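Local coordinates for protein tRNA (adenine(9)-N1)-methyltransferase (Sulfolobus acidocaldarius, PDB 5A7Z) that catalyses the S-adenosyl-L-methionine-dependent methylation of N1 of adenosine 9 in tRNA, as an archaeal member of the TRM10 family, at residues M110-G115 and G146-V151; L130-C135 and Y156-A161; D171-V176 and H194-I199; I177-G182 and K205-D210. One frame throughout, in Å; residues are numbered along the deposited sequence.

Contact 1: M110-G115 and G146-V151; sequences MVIDLG and GNLTVV
V151 and V111 turn their CG1 methyls together by different torsions: in V151 CG1 sits between the backbone N and the carbonyl carbon (chi1 70°), in V111 it is anti to N (chi1 176°). The methyls meet 4.0 Å apart, and V151 CG1 also leans on the opposing backbone, 3.5 Å from I112 O. On the other face of the sheet, L148 sends CD1 to within 4.0 Å of I112 CG1, and V150 CG1 lies 3.9 Å from L114 CD1. Between these two layers of side chains runs the parallel ladder. T149 serves the partner strand with both its polar backbone atoms, giving its N to M110 O (2.9 Å) and taking I112 N on its O (2.7 Å). V151 N continues the ladder to I112 O. Where strand 109-113 ends, D113 OD1 receives G115 N in an Asx turn; OD1 also accepts A212 N, and OD2 accepts T213 N. The pairing closes a beta-alpha-beta crossover: helix 122-142 covers the face bearing M110, I112 and L148, with I139 and V132 pressed against it, while strand 196-202 flanks strand 109-113 and strand 162-164 flanks strand 148-151.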
# COMPACT_ATOMS: atom_id res chain seq x y z
N MSE A 110 3.32 5.74 1.24
CA MSE A 110 4.49 4.96 1.54
C MSE A 110 5.62 5.57 0.72
O MSE A 110 5.55 5.61 -0.50
CB MSE A 110 4.23 3.50 1.12
CG MSE A 110 2.86 2.98 1.60
SE MSE A 110 2.89 2.68 3.57
CE MSE A 110 1.19 3.50 3.97
N VAL A 111 6.66 6.02 1.39
CA VAL A 111 7.73 6.79 0.74
C VAL A 111 9.01 6.03 0.88
O VAL A 111 9.40 5.69 2.02
CB VAL A 111 7.87 8.16 1.38
CG1 VAL A 111 9.02 8.92 0.80
CG2 VAL A 111 6.57 8.95 1.20
N ILE A 112 9.60 5.66 -0.24
CA ILE A 112 10.94 5.07 -0.23
C ILE A 112 11.96 6.16 -0.50
O ILE A 112 11.97 6.77 -1.59
CB ILE A 112 11.10 3.96 -1.29
CG1 ILE A 112 9.93 2.96 -1.22
CG2 ILE A 112 12.44 3.23 -1.11
CD1 ILE A 112 9.69 2.43 0.16
N ASP A 113 12.81 6.40 0.49
CA ASP A 113 13.78 7.50 0.41
C ASP A 113 15.12 6.99 -0.11
O ASP A 113 15.91 6.41 0.63
CB ASP A 113 13.94 8.16 1.77
CG ASP A 113 14.75 9.47 1.73
OD1 ASP A 113 15.53 9.72 0.75
OD2 ASP A 113 14.63 10.24 2.72
N LEU A 114 15.37 7.24 -1.38
CA LEU A 114 16.60 6.81 -2.00
C LEU A 114 17.59 7.97 -2.21
O LEU A 114 18.51 7.85 -2.99
CB LEU A 114 16.29 6.15 -3.34
CG LEU A 114 15.59 4.78 -3.30
CD1 LEU A 114 15.64 4.15 -4.69
CD2 LEU A 114 16.19 3.85 -2.26
N GLY A 115 17.40 9.07 -1.50
CA GLY A 115 18.43 10.12 -1.42
C GLY A 115 19.84 9.57 -1.19
O GLY A 115 20.76 10.01 -1.79
N GLY A 146 -0.25 4.50 -6.83
CA GLY A 146 -0.20 5.96 -6.59
C GLY A 146 0.05 6.30 -5.14
O GLY A 146 0.29 7.45 -4.80
N ASN A 147 0.00 5.29 -4.29
CA ASN A 147 0.25 5.43 -2.88
C ASN A 147 1.70 5.16 -2.56
O ASN A 147 2.09 5.18 -1.45
CB ASN A 147 -0.62 4.48 -2.07
CG ASN A 147 -2.09 4.84 -2.10
OD1 ASN A 147 -2.84 4.27 -2.82
ND2 ASN A 147 -2.47 5.77 -1.31
N LEU A 148 2.48 4.89 -3.56
CA LEU A 148 3.88 4.65 -3.41
C LEU A 148 4.62 5.81 -4.05
O LEU A 148 4.30 6.22 -5.18
CB LEU A 148 4.26 3.34 -4.10
CG LEU A 148 5.72 2.92 -4.01
CD1 LEU A 148 6.15 2.66 -2.56
CD2 LEU A 148 5.91 1.64 -4.85
N THR A 149 5.59 6.33 -3.31
CA THR A 149 6.47 7.39 -3.77
C THR A 149 7.91 6.93 -3.55
O THR A 149 8.26 6.40 -2.46
CB THR A 149 6.21 8.68 -2.98
OG1 THR A 149 5.02 9.29 -3.46
CG2 THR A 149 7.34 9.67 -3.14
N VAL A 150 8.71 7.07 -4.60
CA VAL A 150 10.16 6.87 -4.52
C VAL A 150 10.86 8.18 -4.70
O VAL A 150 10.58 8.96 -5.67
CB VAL A 150 10.70 5.92 -5.60
CG1 VAL A 150 12.20 5.72 -5.43
CG2 VAL A 150 9.97 4.60 -5.54
N VAL A 151 11.69 8.50 -3.75
CA VAL A 151 12.32 9.78 -3.77
C VAL A 151 13.81 9.69 -3.69
O VAL A 151 14.36 8.96 -2.92
CB VAL A 151 11.76 10.69 -2.68
CG1 VAL A 151 12.20 10.21 -1.33
CG2 VAL A 151 12.24 12.10 -2.89

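Contact 2: L130-C135 and Y156-A161; sequences LQVDLC and YVLGRA
L158 and V132 make the close-packed half of this contact, where a loop residue lies against helix 122-142. L158 CD2 rests 3.8 Å from V132 CG1, while its other branch, CD1, reaches the helix backbone at D133 CA (3.7 Å). With CG anti to the backbone N (chi1 -175°), the isobutyl group extends from the loop to the helix, and it also touches L148 and V150 of the sheet and L136 of the helix. A smaller alanine here would lose both methyl branches and is likely to leave V132, L148 and V150 facing a gap between helix and sheet. The outer half is much looser. Y156 OH donates to D133 OD1 at 3.2 Å, arriving on the syn side and 16° out of the carboxylate plane, but D133 is exposed and the tyrosine is poorly ordered. Its ring has a cation-pi partner in K153 and touches L129. Beyond L158 the chain reverses in a type II' turn, with G159 at the positive phi that favours glycine. Chemically, then, the loop is held to the helix mainly by buried aliphatic carbon, supplemented at the solvent boundary by one hydroxyl-to-carboxylate bond that is probably less persistent.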
# COMPACT_ATOMS: atom_id res chain seq x y z
N LEU A 130 16.15 -4.14 -6.06
CA LEU A 130 15.29 -5.31 -6.15
C LEU A 130 14.14 -5.14 -5.17
O LEU A 130 12.98 -5.37 -5.52
CB LEU A 130 16.08 -6.57 -5.81
CG LEU A 130 15.29 -7.86 -5.72
CD1 LEU A 130 14.62 -8.17 -7.07
CD2 LEU A 130 16.20 -9.00 -5.28
N GLN A 131 14.46 -4.72 -3.94
CA GLN A 131 13.47 -4.43 -2.93
C GLN A 131 12.49 -3.36 -3.38
O GLN A 131 11.28 -3.48 -3.18
CB GLN A 131 14.13 -4.05 -1.62
CG GLN A 131 14.79 -5.26 -0.95
CD GLN A 131 15.64 -4.88 0.23
OE1 GLN A 131 15.47 -3.81 0.82
NE2 GLN A 131 16.54 -5.77 0.61
N VAL A 132 12.98 -2.32 -4.00
CA VAL A 132 12.08 -1.30 -4.45
C VAL A 132 11.09 -1.86 -5.44
O VAL A 132 9.91 -1.64 -5.31
CB VAL A 132 12.81 -0.13 -5.05
CG1 VAL A 132 11.87 0.68 -5.94
CG2 VAL A 132 13.33 0.73 -3.92
N ASP A 133 11.58 -2.59 -6.42
CA ASP A 133 10.71 -3.20 -7.41
C ASP A 133 9.64 -4.11 -6.80
O ASP A 133 8.48 -4.04 -7.19
CB ASP A 133 11.55 -4.00 -8.41
CG ASP A 133 12.31 -3.12 -9.38
OD1 ASP A 133 12.53 -1.89 -9.11
OD2 ASP A 133 12.76 -3.68 -10.39
N LEU A 134 10.05 -4.94 -5.84
CA LEU A 134 9.15 -5.75 -5.05
C LEU A 134 8.06 -4.96 -4.33
O LEU A 134 6.99 -5.49 -4.08
CB LEU A 134 9.94 -6.56 -4.01
CG LEU A 134 10.79 -7.69 -4.61
CD1 LEU A 134 11.61 -8.42 -3.54
CD2 LEU A 134 9.90 -8.68 -5.35
N CYS A 135 8.37 -3.72 -3.94
CA CYS A 135 7.41 -2.82 -3.30
C CYS A 135 6.25 -2.53 -4.22
O CYS A 135 5.16 -2.32 -3.76
CB CYS A 135 8.05 -1.49 -2.86
SG CYS A 135 9.14 -1.64 -1.42
N TYR A 156 14.37 7.14 -12.63
CA TYR A 156 13.76 5.84 -12.45
C TYR A 156 12.27 5.72 -12.78
O TYR A 156 11.58 6.70 -12.75
CB TYR A 156 13.90 5.47 -10.99
CG TYR A 156 14.14 4.02 -10.77
CD1 TYR A 156 15.16 3.38 -11.43
CD2 TYR A 156 13.35 3.30 -9.91
CE1 TYR A 156 15.40 2.05 -11.24
CE2 TYR A 156 13.58 1.96 -9.70
CZ TYR A 156 14.61 1.35 -10.38
OH TYR A 156 14.86 0.02 -10.20
N VAL A 157 11.82 4.51 -13.09
CA VAL A 157 10.42 4.28 -13.43
C VAL A 157 9.98 2.87 -13.06
O VAL A 157 10.75 1.91 -13.20
CB VAL A 157 10.16 4.51 -14.93
CG1 VAL A 157 8.72 4.17 -15.28
CG2 VAL A 157 10.47 5.95 -15.31
N LEU A 158 8.90 2.90 -12.28
CA LEU A 158 8.32 1.83 -11.50
C LEU A 158 6.79 1.86 -11.54
O LEU A 158 6.16 2.44 -10.71
CB LEU A 158 8.75 1.99 -10.05
CG LEU A 158 8.40 0.94 -9.03
CD1 LEU A 158 9.24 -0.29 -9.22
CD2 LEU A 158 8.61 1.48 -7.65
N GLY A 159 6.21 1.22 -12.54
CA GLY A 159 4.79 1.31 -12.75
C GLY A 159 4.33 2.73 -12.70
O GLY A 159 4.96 3.59 -13.23
N ARG A 160 3.23 2.96 -12.00
CA ARG A 160 2.65 4.29 -11.83
C ARG A 160 2.93 4.97 -10.50
O ARG A 160 2.24 5.87 -10.11
CB ARG A 160 1.17 4.19 -11.98
CG ARG A 160 0.79 3.37 -13.16
CD ARG A 160 0.75 4.27 -14.33
NE ARG A 160 -0.61 4.69 -14.47
CZ ARG A 160 -1.01 5.95 -14.54
NH1 ARG A 160 -0.14 6.95 -14.50
NH2 ARG A 160 -2.30 6.19 -14.67
N ALA A 161 3.95 4.51 -9.82
CA ALA A 161 4.34 5.10 -8.57
C ALA A 161 4.80 6.54 -8.80
O ALA A 161 5.17 6.90 -9.90
CB ALA A 161 5.46 4.28 -7.96

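Contact 3: D171-V176 and H194-I199; sequences DEDNPV and HNVFVI
N195 uses both ends of its side-chain amide to hold the chain that leads into strand 175-178. OD1 accepts N174 N at 2.6 Å, in the carbonyl plane and on a lone pair; ND2 gives an almost straight bond to E172 O (3.1 Å, 176°), lying in its own amide plane. A chi1 of 63° sets the amide between the backbone N and the carbonyl carbon, within range of both groups. N174 O receives a weak bond from N195 N, and H194 CD2 also approaches this oxygen, edge-on, at 3.0 Å. Regular pairing begins at V176, whose N donates to V196 O (2.9 Å) and whose O accepts V198 N (3.0 Å). V196 O has a second, weaker neighbour in the CA-H of P175. Around these bonds V176 CG1 meets F197 CD2 at 3.5 Å, and V176 CB stands over one face of the H194 ring. Two other polar side chains bond outside the segments: H194 ND1 to I190 O, and the D173 carboxylate to Y107 OH, K109 NZ and S170 N. The chemistry implies that where the two chains splay apart ahead of V176, the N195 amide supplies one acceptor and one donor, to N174 N and E172 O, which strand pairing no longer serves.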
# COMPACT_ATOMS: atom_id res chain seq x y z
N ASP A 171 0.46 20.08 4.04
CA ASP A 171 -0.19 20.44 5.31
C ASP A 171 -0.69 19.26 6.12
O ASP A 171 -0.86 19.39 7.33
CB ASP A 171 -1.44 21.31 5.01
CG ASP A 171 -1.18 22.79 5.19
OD1 ASP A 171 -0.36 23.14 6.04
OD2 ASP A 171 -1.82 23.60 4.48
N GLU A 172 -1.13 18.22 5.43
CA GLU A 172 -1.88 17.14 6.05
C GLU A 172 -1.06 15.89 6.26
O GLU A 172 -1.53 14.99 6.92
CB GLU A 172 -3.11 16.80 5.22
CG GLU A 172 -4.40 17.23 5.89
CD GLU A 172 -5.62 16.81 5.12
OE1 GLU A 172 -5.53 16.74 3.88
OE2 GLU A 172 -6.67 16.57 5.76
N ASP A 173 0.14 15.84 5.68
CA ASP A 173 1.01 14.69 5.86
C ASP A 173 1.42 14.61 7.27
O ASP A 173 1.89 15.58 7.80
CB ASP A 173 2.27 14.84 5.03
CG ASP A 173 1.99 14.84 3.56
OD1 ASP A 173 0.90 14.37 3.15
OD2 ASP A 173 2.88 15.33 2.81
N ASN A 174 1.35 13.44 7.85
CA ASN A 174 1.76 13.27 9.22
C ASN A 174 2.73 12.11 9.34
O ASN A 174 2.34 11.01 9.71
CB ASN A 174 0.53 13.04 10.06
CG ASN A 174 0.86 12.77 11.49
OD1 ASN A 174 1.94 13.06 11.96
ND2 ASN A 174 -0.07 12.16 12.18
N PRO A 175 4.01 12.36 8.98
CA PRO A 175 4.96 11.31 8.64
C PRO A 175 5.62 10.71 9.83
O PRO A 175 5.77 11.37 10.86
CB PRO A 175 6.02 12.04 7.80
CG PRO A 175 5.51 13.44 7.62
CD PRO A 175 4.60 13.68 8.77
N VAL A 176 5.99 9.45 9.71
CA VAL A 176 6.92 8.85 10.64
C VAL A 176 8.04 8.20 9.83
O VAL A 176 7.85 7.89 8.66
CB VAL A 176 6.21 7.85 11.52
CG1 VAL A 176 5.82 6.63 10.72
CG2 VAL A 176 7.08 7.47 12.70
N HIS A 194 -0.68 7.47 12.00
CA HIS A 194 0.10 8.24 11.06
C HIS A 194 -0.32 7.95 9.65
O HIS A 194 -0.86 6.93 9.39
CB HIS A 194 1.57 7.99 11.26
CG HIS A 194 2.14 8.74 12.40
ND1 HIS A 194 2.08 8.28 13.69
CD2 HIS A 194 2.78 9.92 12.45
CE1 HIS A 194 2.66 9.14 14.49
NE2 HIS A 194 3.09 10.15 13.77
N ASN A 195 -0.11 8.87 8.73
CA ASN A 195 -0.61 8.65 7.37
C ASN A 195 0.47 8.65 6.28
O ASN A 195 0.16 8.51 5.10
CB ASN A 195 -1.73 9.62 7.03
CG ASN A 195 -1.28 11.05 7.05
OD1 ASN A 195 -0.11 11.34 7.19
ND2 ASN A 195 -2.23 11.96 6.86
N VAL A 196 1.72 8.86 6.68
CA VAL A 196 2.87 8.87 5.74
C VAL A 196 4.04 8.13 6.39
O VAL A 196 4.39 8.40 7.53
CB VAL A 196 3.30 10.30 5.38
CG1 VAL A 196 4.52 10.29 4.48
CG2 VAL A 196 2.16 11.06 4.73
N PHE A 197 4.62 7.17 5.67
CA PHE A 197 5.69 6.29 6.20
C PHE A 197 6.92 6.33 5.35
O PHE A 197 6.85 6.06 4.16
CB PHE A 197 5.17 4.85 6.34
CG PHE A 197 3.97 4.77 7.20
CD1 PHE A 197 2.75 5.16 6.70
CD2 PHE A 197 4.09 4.51 8.55
CE1 PHE A 197 1.64 5.19 7.52
CE2 PHE A 197 2.97 4.53 9.37
CZ PHE A 197 1.75 4.87 8.85
N VAL A 198 8.04 6.73 5.95
CA VAL A 198 9.29 6.93 5.25
C VAL A 198 10.27 5.82 5.61
O VAL A 198 10.60 5.62 6.79
CB VAL A 198 9.91 8.31 5.58
CG1 VAL A 198 11.21 8.50 4.82
CG2 VAL A 198 8.95 9.44 5.25
N ILE A 199 10.71 5.11 4.57
CA ILE A 199 11.71 4.04 4.64
C ILE A 199 12.89 4.38 3.73
O ILE A 199 12.75 4.47 2.51
CB ILE A 199 11.11 2.66 4.23
CG1 ILE A 199 9.65 2.56 4.71
CG2 ILE A 199 11.93 1.52 4.84
CD1 ILE A 199 8.82 1.48 4.03

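Contact 4: I177-G182 and K205-D210; sequences ILDPYG and KGRRLD
D179 OD2 is gripped by two arginines: R207 NE forms a salt bridge with it at 2.8 Å, bent at the hydrogen (126°) and weak as a hydrogen bond, and R226 NH1 forms a second. The other oxygen, OD1, accepts Y181 N (3.1 Å) from above the carboxylate plane. Replacing D179 by an alanine would probably leave R207 and R226 without this shared anion and Y181 N without its side-chain acceptor. R207 is bent at chi2, and one face of its guanidinium meets Y181 CB rather than the ring. The tyrosine ring offers its edge to the chain from K205 to R207, and its hydroxyl gives a weak bond to K205 O. P180 packs on the chain of G206 to R208, CG lying 3.1 Å from G206 O and CD 3.8 Å from R208 CB. R208 CD lies 3.6 Å from L178 O, and the terminal nitrogens of this arginine bond to G200 O and D240 O. Farther in, I177 CG2 packs on D210 CG at 3.7 Å; R226 also bridges to D210 OD1, tying the two aspartates together. D179 thus forms an Asx turn within the type I turn that follows strand 175-178, packed on the segment that leads to helix 211-220. SPOUT enzymes bind S-adenosyl-L-methionine in loops of their knotted domain, and these strand-end loops may lie near that pocket.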
# COMPACT_ATOMS: atom_id res chain seq x y z
N ILE A 177 9.22 8.08 10.43
CA ILE A 177 10.39 7.54 9.76
C ILE A 177 10.66 6.17 10.37
O ILE A 177 10.80 6.03 11.58
CB ILE A 177 11.65 8.40 9.99
CG1 ILE A 177 11.38 9.90 9.77
CG2 ILE A 177 12.80 7.93 9.12
CD1 ILE A 177 10.81 10.27 8.42
N LEU A 178 10.79 5.17 9.52
CA LEU A 178 11.10 3.84 9.98
C LEU A 178 12.59 3.67 10.09
O LEU A 178 13.30 3.87 9.14
CB LEU A 178 10.45 2.80 9.06
CG LEU A 178 8.94 2.89 9.33
CD1 LEU A 178 8.11 2.79 8.09
CD2 LEU A 178 8.51 1.88 10.38
N ASP A 179 13.03 3.35 11.29
CA ASP A 179 14.44 3.42 11.65
C ASP A 179 14.72 2.38 12.73
O ASP A 179 14.25 2.53 13.86
CB ASP A 179 14.76 4.83 12.17
CG ASP A 179 16.27 5.06 12.38
OD1 ASP A 179 17.06 4.12 12.20
OD2 ASP A 179 16.64 6.20 12.73
N PRO A 180 15.50 1.34 12.40
CA PRO A 180 15.89 0.32 13.40
C PRO A 180 16.49 0.92 14.66
O PRO A 180 16.45 0.30 15.73
CB PRO A 180 16.94 -0.52 12.67
CG PRO A 180 17.31 0.24 11.42
CD PRO A 180 16.11 1.09 11.09
N TYR A 181 17.06 2.11 14.53
CA TYR A 181 17.74 2.76 15.62
C TYR A 181 16.98 4.00 16.09
O TYR A 181 17.51 4.81 16.83
CB TYR A 181 19.15 3.13 15.18
CG TYR A 181 20.11 1.96 15.11
CD1 TYR A 181 20.66 1.42 16.27
CD2 TYR A 181 20.49 1.41 13.90
CE1 TYR A 181 21.55 0.37 16.23
CE2 TYR A 181 21.38 0.35 13.84
CZ TYR A 181 21.91 -0.16 15.02
OH TYR A 181 22.80 -1.20 14.99
N GLY A 182 15.72 4.12 15.67
CA GLY A 182 14.85 5.16 16.21
C GLY A 182 14.68 4.98 17.70
O GLY A 182 15.05 3.95 18.24
N LYS A 205 25.89 -1.45 8.83
CA LYS A 205 25.49 -1.96 10.15
C LYS A 205 24.13 -1.49 10.64
O LYS A 205 23.92 -1.33 11.84
CB LYS A 205 26.55 -1.58 11.18
CG LYS A 205 27.91 -2.24 10.95
CD LYS A 205 28.92 -1.80 12.00
CE LYS A 205 30.26 -2.47 11.79
NZ LYS A 205 31.27 -2.03 12.79
N GLY A 206 23.20 -1.27 9.73
CA GLY A 206 21.83 -1.07 10.15
C GLY A 206 21.13 0.26 10.08
O GLY A 206 19.97 0.26 9.74
N ARG A 207 21.75 1.36 10.45
CA ARG A 207 20.90 2.52 10.42
C ARG A 207 20.36 2.70 9.05
O ARG A 207 20.91 2.26 8.06
CB ARG A 207 21.47 3.80 10.98
CG ARG A 207 20.38 4.50 11.78
CD ARG A 207 20.07 5.92 11.35
NE ARG A 207 19.35 6.65 12.40
CZ ARG A 207 19.82 6.86 13.63
NH1 ARG A 207 21.02 6.41 13.99
NH2 ARG A 207 19.09 7.51 14.52
N ARG A 208 19.21 3.31 9.03
CA ARG A 208 18.47 3.53 7.80
C ARG A 208 18.37 5.01 7.60
O ARG A 208 17.56 5.68 8.21
CB ARG A 208 17.08 2.92 7.89
CG ARG A 208 16.50 2.46 6.58
CD ARG A 208 15.12 1.87 6.80
NE ARG A 208 15.19 0.46 7.12
CZ ARG A 208 15.50 -0.48 6.26
NH1 ARG A 208 15.78 -0.18 5.03
NH2 ARG A 208 15.53 -1.73 6.64
N LEU A 209 19.24 5.50 6.75
CA LEU A 209 19.27 6.90 6.42
C LEU A 209 18.18 7.24 5.39
O LEU A 209 18.13 6.67 4.30
CB LEU A 209 20.65 7.31 5.88
CG LEU A 209 20.77 8.70 5.20
CD1 LEU A 209 20.29 9.84 6.11
CD2 LEU A 209 22.20 8.96 4.73
N ASP A 210 17.31 8.15 5.80
CA ASP A 210 16.37 8.81 4.93
C ASP A 210 16.92 10.20 4.56
O ASP A 210 16.64 11.20 5.24
CB ASP A 210 15.06 8.97 5.67
CG ASP A 210 15.25 9.62 7.00
OD1 ASP A 210 16.17 9.18 7.73
OD2 ASP A 210 14.56 10.62 7.30

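How the contacts relate
Contacts 1, 3 and 4 lie along one sheet; contact 2 joins helix 122-142, which covers part of it, to the loop before strand 162-164. Contacts 1 and 2 are closest, their centres about 9 Å apart, because I112 packs on V132 and L148 on L158. Contact 3 extends the sheet across the other edge of strand 109-113, V111 N lying 2.8 Å from F197 O, a probable hydrogen bond. Contact 4 continues strand 175-178, with V198 O 2.8 Å from L178 N and the centres of contacts 3 and 4 about 16 Å apart. D113 of contact 1 comes close to D210 of contact 4, at the start of helix 211-220. Contact 2 touches neither contact 3 nor contact 4.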